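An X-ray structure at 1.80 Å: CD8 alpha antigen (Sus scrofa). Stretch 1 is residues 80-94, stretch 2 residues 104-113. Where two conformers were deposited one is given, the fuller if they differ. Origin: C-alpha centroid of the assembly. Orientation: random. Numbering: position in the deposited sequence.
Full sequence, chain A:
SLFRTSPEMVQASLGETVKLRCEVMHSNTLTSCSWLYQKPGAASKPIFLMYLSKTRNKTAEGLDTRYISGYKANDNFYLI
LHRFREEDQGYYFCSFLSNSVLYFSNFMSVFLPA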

ATOM      1  N   ILE A  80      13.384  -2.236 -12.532  1.00  8.79           N
ATOM      2  CA  ILE A  80      14.816  -2.059 -12.691  1.00  9.40           C
ATOM      3  C   ILE A  80      15.227  -0.694 -12.168  1.00  8.73           C
ATOM      4  O   ILE A  80      14.727   0.325 -12.626  1.00 10.76           O
ATOM      5  N   LEU A  81      16.117  -0.684 -11.185  1.00  9.50           N
ATOM      6  CA  LEU A  81      16.725   0.553 -10.716  1.00 11.08           C
ATOM      7  C   LEU A  81      18.039   0.652 -11.487  1.00 11.44           C
ATOM      8  O   LEU A  81      19.004  -0.047 -11.180  1.00 12.21           O
ATOM      9  N   HIS A  82      18.054   1.500 -12.509  1.00 11.65           N
ATOM     10  CA  HIS A  82      19.130   1.488 -13.502  1.00 13.56           C
ATOM     11  C   HIS A  82      20.479   1.989 -13.021  1.00 14.06           C
ATOM     12  O   HIS A  82      21.524   1.502 -13.465  1.00 17.36           O
ATOM     13  N   ARG A  83      20.455   2.976 -12.135  1.00 12.85           N
ATOM     14  CA  ARG A  83      21.667   3.656 -11.715  1.00 14.22           C
ATOM     15  C   ARG A  83      21.437   4.074 -10.273  1.00 12.32           C
ATOM     16  O   ARG A  83      21.106   5.225  -9.985  1.00 13.16           O
ATOM     17  N   PHE A  84      21.612   3.114  -9.371  1.00 11.77           N
ATOM     18  CA  PHE A  84      21.104   3.207  -8.005  1.00 12.14           C
ATOM     19  C   PHE A  84      21.495   4.510  -7.314  1.00 13.24           C
ATOM     20  O   PHE A  84      22.678   4.835  -7.188  1.00 15.50           O
ATOM     21  N   ARG A  85      20.487   5.257  -6.879  1.00 13.68           N
ATOM     22  CA  ARG A  85      20.707   6.518  -6.184  1.00 12.20           C
ATOM     23  C   ARG A  85      20.583   6.319  -4.675  1.00 15.24           C
ATOM     24  O   ARG A  85      19.944   5.372  -4.206  1.00 12.99           O
ATOM     25  N   GLU A  86      21.198   7.211  -3.907  1.00 11.53           N
ATOM     26  CA  GLU A  86      21.126   7.119  -2.455  1.00 12.06           C
ATOM     27  C   GLU A  86      19.667   7.129  -2.007  1.00 16.83           C
ATOM     28  O   GLU A  86      19.270   6.393  -1.099  1.00 14.09           O
ATOM     29  N   GLU A  87      18.867   7.953  -2.674  1.00 11.05           N
ATOM     30  CA  GLU A  87      17.455   8.078  -2.356  1.00 12.38           C
ATOM     31  C   GLU A  87      16.599   6.932  -2.924  1.00 12.74           C
ATOM     32  O   GLU A  87      15.397   6.886  -2.680  1.00 11.99           O
ATOM     33  N   ASP A  88      17.215   6.017  -3.674  1.00 12.95           N
ATOM     34  CA  ASP A  88      16.516   4.809  -4.135  1.00 12.27           C
ATOM     35  C   ASP A  88      16.463   3.739  -3.040  1.00 13.39           C
ATOM     36  O   ASP A  88      15.776   2.728  -3.183  1.00 10.79           O
ATOM     37  N   GLN A  89      17.196   3.943  -1.949  1.00 11.23           N
ATOM     38  CA  GLN A  89      17.122   2.995  -0.844  1.00 10.54           C
ATOM     39  C   GLN A  89      15.718   2.932  -0.258  1.00  9.23           C
ATOM     40  O   GLN A  89      15.052   3.954  -0.106  1.00  9.74           O
ATOM     41  N   GLY A  90      15.278   1.732   0.097  1.00 11.13           N
ATOM     42  CA  GLY A  90      13.964   1.576   0.690  1.00 10.87           C
ATOM     43  C   GLY A  90      13.326   0.240   0.376  1.00  9.67           C
ATOM     44  O   GLY A  90      14.013  -0.750   0.116  1.00  9.78           O
ATOM     45  N   TYR A  91      11.999   0.222   0.392  1.00  9.85           N
ATOM     46  CA  TYR A  91      11.233  -1.014   0.279  1.00  9.00           C
ATOM     47  C   TYR A  91      10.391  -1.009  -0.982  1.00  8.73           C
ATOM     48  O   TYR A  91       9.611  -0.088  -1.214  1.00 10.78           O
ATOM     49  N   TYR A  92      10.560  -2.037  -1.803  1.00  7.67           N
ATOM     50  CA  TYR A  92       9.806  -2.147  -3.041  1.00  8.69           C
ATOM     51  C   TYR A  92       8.887  -3.354  -2.957  1.00  8.49           C
ATOM     52  O   TYR A  92       9.262  -4.387  -2.399  1.00 10.24           O
ATOM     53  N   PHE A  93       7.679  -3.226  -3.500  1.00  7.24           N
ATOM     54  CA  PHE A  93       6.719  -4.320  -3.406  1.00  8.84           C
ATOM     55  C   PHE A  93       5.618  -4.182  -4.440  1.00 10.42           C
ATOM     56  O   PHE A  93       5.419  -3.108  -5.003  1.00 10.40           O
ATOM     57  N   CYS A  94       4.930  -5.289  -4.702  1.00  8.94           N
ATOM     58  CA  CYS A  94       3.925  -5.340  -5.751  1.00 10.41           C
ATOM     59  C   CYS A  94       2.542  -5.377  -5.137  1.00 11.86           C
ATOM     60  O   CYS A  94       2.368  -5.860  -4.024  1.00 12.15           O
ATOM     61  N   PHE A 104      -0.661  -7.634  -1.383  1.00  9.78           N
ATOM     62  CA  PHE A 104       0.691  -7.079  -1.440  1.00  9.03           C
ATOM     63  C   PHE A 104       1.739  -8.173  -1.373  1.00 12.68           C
ATOM     64  O   PHE A 104       1.604  -9.106  -0.591  1.00 14.69           O
ATOM     65  N   SER A 105       2.795  -8.053  -2.176  1.00 11.21           N
ATOM     66  CA  SER A 105       3.937  -8.952  -2.046  1.00 12.49           C
ATOM     67  C   SER A 105       4.732  -8.560  -0.811  1.00 12.43           C
ATOM     68  O   SER A 105       4.600  -7.445  -0.315  1.00 10.30           O
ATOM     69  N   ASN A 106       5.561  -9.478  -0.327  1.00 12.61           N
ATOM     70  CA  ASN A 106       6.553  -9.137   0.687  1.00 12.62           C
ATOM     71  C   ASN A 106       7.438  -8.004   0.190  1.00 11.45           C
ATOM     72  O   ASN A 106       7.624  -7.835  -1.020  1.00 10.80           O
ATOM     73  N   PHE A 107       7.980  -7.239   1.130  1.00 10.15           N
ATOM     74  CA  PHE A 107       8.947  -6.192   0.825  1.00 11.29           C
ATOM     75  C   PHE A 107      10.232  -6.780   0.252  1.00 14.08           C
ATOM     76  O   PHE A 107      10.729  -7.802   0.728  1.00 14.45           O
ATOM     77  N   MET A 108      10.770  -6.124  -0.768  1.00  8.73           N
ATOM     78  CA  MET A 108      12.143  -6.354  -1.188  1.00 11.17           C
ATOM     79  C   MET A 108      12.912  -5.111  -0.755  1.00 14.93           C
ATOM     80  O   MET A 108      12.675  -4.021  -1.270  1.00 10.64           O
ATOM     81  N   SER A 109      13.801  -5.268   0.217  0.51 13.60           N
ATOM     82  CA  SER A 109      14.561  -4.131   0.714  0.51 14.33           C
ATOM     83  C   SER A 109      15.817  -3.954  -0.120  0.51 13.71           C
ATOM     84  O   SER A 109      16.495  -4.923  -0.462  0.51 16.42           O
ATOM     85  N   VAL A 110      16.110  -2.710  -0.473  1.00 11.69           N
ATOM     86  CA  VAL A 110      17.319  -2.403  -1.213  1.00 11.62           C
ATOM     87  C   VAL A 110      18.038  -1.268  -0.490  1.00 12.67           C
ATOM     88  O   VAL A 110      17.504  -0.168  -0.377  1.00  9.79           O
ATOM     89  N   PHE A 111      19.234  -1.551   0.017  1.00 11.42           N
ATOM     90  CA  PHE A 111      19.988  -0.569   0.796  1.00 12.61           C
ATOM     91  C   PHE A 111      21.467  -0.575   0.417  1.00 15.20           C
ATOM     92  O   PHE A 111      21.998  -1.589  -0.037  1.00 17.34           O
ATOM     93  N   LEU A 112      22.112   0.575   0.586  1.00 12.62           N
ATOM     94  CA  LEU A 112      23.557   0.700   0.463  1.00 17.32           C
ATOM     95  C   LEU A 112      24.235  -0.160   1.531  1.00 24.18           C
ATOM     96  O   LEU A 112      23.660  -0.415   2.594  1.00 19.99           O
ATOM     97  N   PRO A 113      25.461  -0.619   1.251  1.00 26.61           N
ATOM     98  CA  PRO A 113      26.245  -1.280   2.298  1.00 38.74           C
ATOM     99  C   PRO A 113      26.533  -0.286   3.415  1.00 36.14           C
ATOM    100  O   PRO A 113      26.739   0.894   3.133  1.00 39.89           O
TER

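The most unusual feature of this contact lies just past the last regular antiparallel pair: at Cys94 a serine side chain takes the place of a backbone carbonyl. Cys94 N donates to Ser105 OG at 2.9 Å, while Ser105 N returns a conventional bond to Cys94 O, also 2.9 Å. The p rotamer of Ser105 (77°) brings its hydroxyl to this position, and the same OG donates to Asn106 O at 2.9 Å, which fixes its proton within its own stretch. Asn106 itself points away. Cys94, in the m rotamer, is bonded covalently to a group elsewhere in the structure.

Before this point the ladder is regular. Gly90 N donates to Val110 O at 3.0 Å and Val110 N to Gly90 O at 2.9 Å; Tyr92 N and Met108 O (2.9 Å) and Met108 N and Tyr92 O (2.8 Å) repeat the pattern. At the backbone angles of Gly90 (150/-154) a CB would be jammed against the preceding carbonyl oxygen, which by itself calls for glycine. Gly90 N lies over one face of the Phe111 ring.

The side chains of Tyr91 and Ser109 share one face of the sheet. Tyr91, chi1 m, sets its CB over the face of Phe107, 3.8 Å from the ring centroid, and the two rings lie near parallel but slid apart, with centroids separated by 5.1 Å. Phe111, also m, points away at CA-to-CB, yet its ring end comes back and directs an edge toward the face of Tyr91 in an offset arrangement; Tyr91 CE1 and Phe111 CE2 are 3.9 Å apart. Phe107 (m) also meets Phe93, whose p rotamer places Phe93 CD1 3.4 Å from Phe107 CE1. Phe104 CD1 approaches the edge of the Phe93 ring, 3.8 Å from Phe93 CE2.

Tyr92, Met108 and Val110 occupy the other face. Val110 (t) is the apolar hub here: its CG1 lies 3.6 Å from Phe84 CE1 and 4.4 Å from Leu81 CD1, and its CG2 3.9 Å from Tyr92 CD1. Tyr92, m, extends along its own stretch and donates from OH to Asp88 O at 2.6 Å. Asp88 starts out sideways and its end leads off from the second stretch; it binds Arg85 instead, through a salt bridge from Arg85 NH2 to Asp88 OD2 (2.9 Å) and a hydrogen bond from Arg85 NE to Asp88 OD1 (3.0 Å).

Phe84, in the t rotamer, carries the packing on to Leu112, whose CD1 sits at the ring edge, 3.5 Å from Phe84 CE2. Leu112 CD2 also reaches Glu86 CG at 4.1 Å.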

ATOM      1  CB  ILE A  80      15.245  -2.183 -14.161  1.00 10.24           C
ATOM      2  CG1 ILE A  80      14.970  -3.599 -14.687  1.00 12.27           C
ATOM      3  CG2 ILE A  80      16.726  -1.853 -14.300  1.00 13.41           C
ATOM      4  CD1 ILE A  80      13.586  -3.782 -15.243  1.00 19.89           C
ATOM      5  CB  LEU A  81      16.973   0.488  -9.211  1.00 10.93           C
ATOM      6  CG  LEU A  81      15.804   0.006  -8.342  1.00 12.58           C
ATOM      7  CD1 LEU A  81      16.232  -0.103  -6.885  1.00 12.66           C
ATOM      8  CD2 LEU A  81      14.589   0.917  -8.483  1.00 12.70           C
ATOM      9  CB  HIS A  82      18.704   2.278 -14.738  1.00 13.79           C
ATOM     10  CG  HIS A  82      17.723   1.549 -15.599  1.00 14.02           C
ATOM     11  ND1 HIS A  82      16.367   1.774 -15.536  1.00 19.80           N
ATOM     12  CD2 HIS A  82      17.905   0.582 -16.528  1.00 11.55           C
ATOM     13  CE1 HIS A  82      15.751   0.983 -16.401  1.00 13.08           C
ATOM     14  NE2 HIS A  82      16.663   0.248 -17.012  1.00 20.28           N
ATOM     15  CB  ARG A  83      21.896   4.883 -12.608  1.00 20.25           C
ATOM     16  CG  ARG A  83      23.349   5.177 -12.937  1.00 29.04           C
ATOM     17  CD  ARG A  83      23.458   6.220 -14.050  1.00 18.71           C
ATOM     18  NE  ARG A  83      23.710   5.622 -15.358  1.00 18.00           N
ATOM     19  CZ  ARG A  83      23.701   6.298 -16.504  1.00 16.20           C
ATOM     20  NH1 ARG A  83      23.438   7.599 -16.511  1.00 16.17           N
ATOM     21  NH2 ARG A  83      23.950   5.676 -17.648  1.00 17.97           N
ATOM     22  CB  PHE A  84      21.559   1.984  -7.197  1.00 10.80           C
ATOM     23  CG  PHE A  84      20.895   1.854  -5.854  1.00 10.24           C
ATOM     24  CD1 PHE A  84      19.555   1.518  -5.760  1.00 13.21           C
ATOM     25  CD2 PHE A  84      21.618   2.035  -4.686  1.00 13.05           C
ATOM     26  CE1 PHE A  84      18.943   1.390  -4.533  1.00  9.82           C
ATOM     27  CE2 PHE A  84      21.007   1.903  -3.447  1.00 15.76           C
ATOM     28  CZ  PHE A  84      19.669   1.586  -3.371  1.00 12.60           C
ATOM     29  CB  ARG A  85      19.704   7.563  -6.681  1.00 13.10           C
ATOM     30  CG  ARG A  85      19.806   7.837  -8.186  1.00 14.22           C
ATOM     31  CD  ARG A  85      18.573   8.564  -8.741  1.00 15.04           C
ATOM     32  NE  ARG A  85      17.370   7.739  -8.673  1.00 15.20           N
ATOM     33  CZ  ARG A  85      16.172   8.111  -9.118  1.00 17.18           C
ATOM     34  NH1 ARG A  85      16.003   9.301  -9.681  1.00 15.45           N
ATOM     35  NH2 ARG A  85      15.137   7.295  -8.999  1.00 16.12           N
ATOM     36  CB  GLU A  86      21.888   8.285  -1.827  1.00 12.40           C
ATOM     37  CG  GLU A  86      21.969   8.212  -0.316  1.00 16.30           C
ATOM     38  CD  GLU A  86      23.001   9.162   0.250  1.00 27.36           C
ATOM     39  OE1 GLU A  86      23.551   9.972  -0.526  1.00 18.33           O
ATOM     40  OE2 GLU A  86      23.267   9.097   1.467  1.00 24.95           O
ATOM     41  CB  GLU A  87      16.918   9.436  -2.825  1.00 13.64           C
ATOM     42  CG  GLU A  87      16.965   9.662  -4.332  1.00 14.68           C
ATOM     43  CD  GLU A  87      18.278  10.265  -4.807  1.00 16.56           C
ATOM     44  OE1 GLU A  87      19.285  10.212  -4.063  1.00 13.99           O
ATOM     45  OE2 GLU A  87      18.302  10.793  -5.939  1.00 15.18           O
ATOM     46  CB  ASP A  88      17.178   4.215  -5.388  1.00 10.77           C
ATOM     47  CG  ASP A  88      16.873   5.005  -6.653  1.00 14.25           C
ATOM     48  OD1 ASP A  88      17.715   4.984  -7.579  1.00 13.58           O
ATOM     49  OD2 ASP A  88      15.801   5.636  -6.727  1.00 14.44           O
ATOM     50  CB  GLN A  89      18.092   3.383   0.259  1.00 11.20           C
ATOM     51  CG  GLN A  89      19.540   3.316  -0.137  1.00 12.86           C
ATOM     52  CD  GLN A  89      20.423   3.831   0.973  1.00 14.16           C
ATOM     53  OE1 GLN A  89      20.603   5.040   1.127  1.00 21.51           O
ATOM     54  NE2 GLN A  89      20.955   2.922   1.771  1.00  9.00           N
ATOM     55  CB  TYR A  91      10.329  -1.154   1.500  1.00  9.28           C
ATOM     56  CG  TYR A  91      11.093  -1.010   2.786  1.00  9.22           C
ATOM     57  CD1 TYR A  91      11.903  -2.036   3.242  1.00 12.32           C
ATOM     58  CD2 TYR A  91      11.023   0.162   3.536  1.00  9.52           C
ATOM     59  CE1 TYR A  91      12.622  -1.909   4.415  1.00 14.01           C
ATOM     60  CE2 TYR A  91      11.742   0.293   4.722  1.00 11.81           C
ATOM     61  CZ  TYR A  91      12.536  -0.752   5.146  1.00 13.43           C
ATOM     62  OH  TYR A  91      13.262  -0.646   6.315  1.00 17.08           O
ATOM     63  CB  TYR A  92      10.762  -2.271  -4.230  1.00  7.21           C
ATOM     64  CG  TYR A  92      11.609  -1.032  -4.431  1.00  8.23           C
ATOM     65  CD1 TYR A  92      12.766  -0.822  -3.682  1.00  9.69           C
ATOM     66  CD2 TYR A  92      11.241  -0.066  -5.354  1.00 10.34           C
ATOM     67  CE1 TYR A  92      13.535   0.327  -3.856  1.00 10.35           C
ATOM     68  CE2 TYR A  92      12.009   1.084  -5.540  1.00  7.22           C
ATOM     69  CZ  TYR A  92      13.153   1.269  -4.791  1.00 12.14           C
ATOM     70  OH  TYR A  92      13.907   2.404  -4.979  1.00 11.67           O
ATOM     71  CB  PHE A  93       6.154  -4.455  -1.976  1.00  8.14           C
ATOM     72  CG  PHE A  93       5.462  -3.218  -1.450  1.00  7.91           C
ATOM     73  CD1 PHE A  93       6.184  -2.071  -1.133  1.00 11.10           C
ATOM     74  CD2 PHE A  93       4.091  -3.225  -1.218  1.00  8.07           C
ATOM     75  CE1 PHE A  93       5.541  -0.945  -0.625  1.00 11.28           C
ATOM     76  CE2 PHE A  93       3.440  -2.103  -0.706  1.00  8.98           C
ATOM     77  CZ  PHE A  93       4.170  -0.962  -0.408  1.00 10.09           C
ATOM     78  CB  CYS A  94       4.130  -6.584  -6.612  1.00 13.80           C
ATOM     79  SG  CYS A  94       5.696  -6.568  -7.503  1.00 20.54           S
ATOM     80  CB  PHE A 104       0.919  -6.110  -0.275  1.00  9.98           C
ATOM     81  CG  PHE A 104      -0.085  -5.002  -0.209  1.00 10.03           C
ATOM     82  CD1 PHE A 104       0.065  -3.866  -0.984  1.00 11.44           C
ATOM     83  CD2 PHE A 104      -1.183  -5.093   0.630  1.00 10.40           C
ATOM     84  CE1 PHE A 104      -0.859  -2.838  -0.925  1.00 15.44           C
ATOM     85  CE2 PHE A 104      -2.114  -4.064   0.695  1.00 15.17           C
ATOM     86  CZ  PHE A 104      -1.954  -2.940  -0.084  1.00 15.12           C
ATOM     87  CB  SER A 105       4.857  -8.859  -3.265  1.00 12.58           C
ATOM     88  OG  SER A 105       5.654  -7.684  -3.208  1.00 13.45           O
ATOM     89  CB  ASN A 106       7.435 -10.345   1.005  1.00 14.54           C
ATOM     90  CG  ASN A 106       6.683 -11.440   1.732  1.00 22.54           C
ATOM     91  OD1 ASN A 106       5.538 -11.254   2.144  1.00 18.64           O
ATOM     92  ND2 ASN A 106       7.325 -12.588   1.899  1.00 24.32           N
ATOM     93  CB  PHE A 107       9.304  -5.425   2.103  1.00  9.61           C
ATOM     94  CG  PHE A 107       8.343  -4.323   2.455  1.00 10.07           C
ATOM     95  CD1 PHE A 107       7.174  -4.136   1.737  1.00 11.22           C
ATOM     96  CD2 PHE A 107       8.621  -3.463   3.513  1.00 12.49           C
ATOM     97  CE1 PHE A 107       6.300  -3.116   2.067  1.00 11.01           C
ATOM     98  CE2 PHE A 107       7.752  -2.443   3.845  1.00 10.97           C
ATOM     99  CZ  PHE A 107       6.595  -2.263   3.123  1.00 13.68           C
ATOM    100  CB  MET A 108      12.214  -6.558  -2.701  1.00 10.05           C
ATOM    101  CG  MET A 108      11.726  -7.946  -3.151  1.00 14.05           C
ATOM    102  SD  MET A 108      11.081  -8.040  -4.838  1.00 14.79           S
ATOM    103  CE  MET A 108       9.506  -7.223  -4.635  1.00 18.02           C
ATOM    104  CB  SER A 109      14.916  -4.301   2.196  0.51 17.09           C
ATOM    105  OG  SER A 109      15.827  -5.366   2.382  0.51 18.64           O
ATOM    106  CB  VAL A 110      17.008  -1.984  -2.658  1.00 11.63           C
ATOM    107  CG1 VAL A 110      18.285  -1.938  -3.467  1.00 12.34           C
ATOM    108  CG2 VAL A 110      16.005  -2.956  -3.289  1.00 14.03           C
ATOM    109  CB  PHE A 111      19.846  -0.844   2.303  1.00 12.46           C
ATOM    110  CG  PHE A 111      18.522  -0.416   2.879  1.00 12.83           C
ATOM    111  CD1 PHE A 111      18.347   0.869   3.362  1.00 13.49           C
ATOM    112  CD2 PHE A 111      17.447  -1.293   2.919  1.00 15.16           C
ATOM    113  CE1 PHE A 111      17.133   1.277   3.885  1.00 15.65           C
ATOM    114  CE2 PHE A 111      16.230  -0.894   3.441  1.00 13.42           C
ATOM    115  CZ  PHE A 111      16.070   0.392   3.925  1.00 14.57           C
ATOM    116  CB  LEU A 112      23.955   2.161   0.678  1.00 15.48           C
ATOM    117  CG  LEU A 112      24.385   3.143  -0.422  1.00 28.42           C
ATOM    118  CD1 LEU A 112      23.947   2.751  -1.817  1.00 23.05           C
ATOM    119  CD2 LEU A 112      23.924   4.568  -0.077  1.00 21.31           C
ATOM    120  CB  PRO A 113      27.543  -1.657   1.574  1.00 39.28           C
ATOM    121  CG  PRO A 113      27.174  -1.715   0.127  1.00 37.52           C
ATOM    122  CD  PRO A 113      26.145  -0.639  -0.054  1.00 28.75           C
TER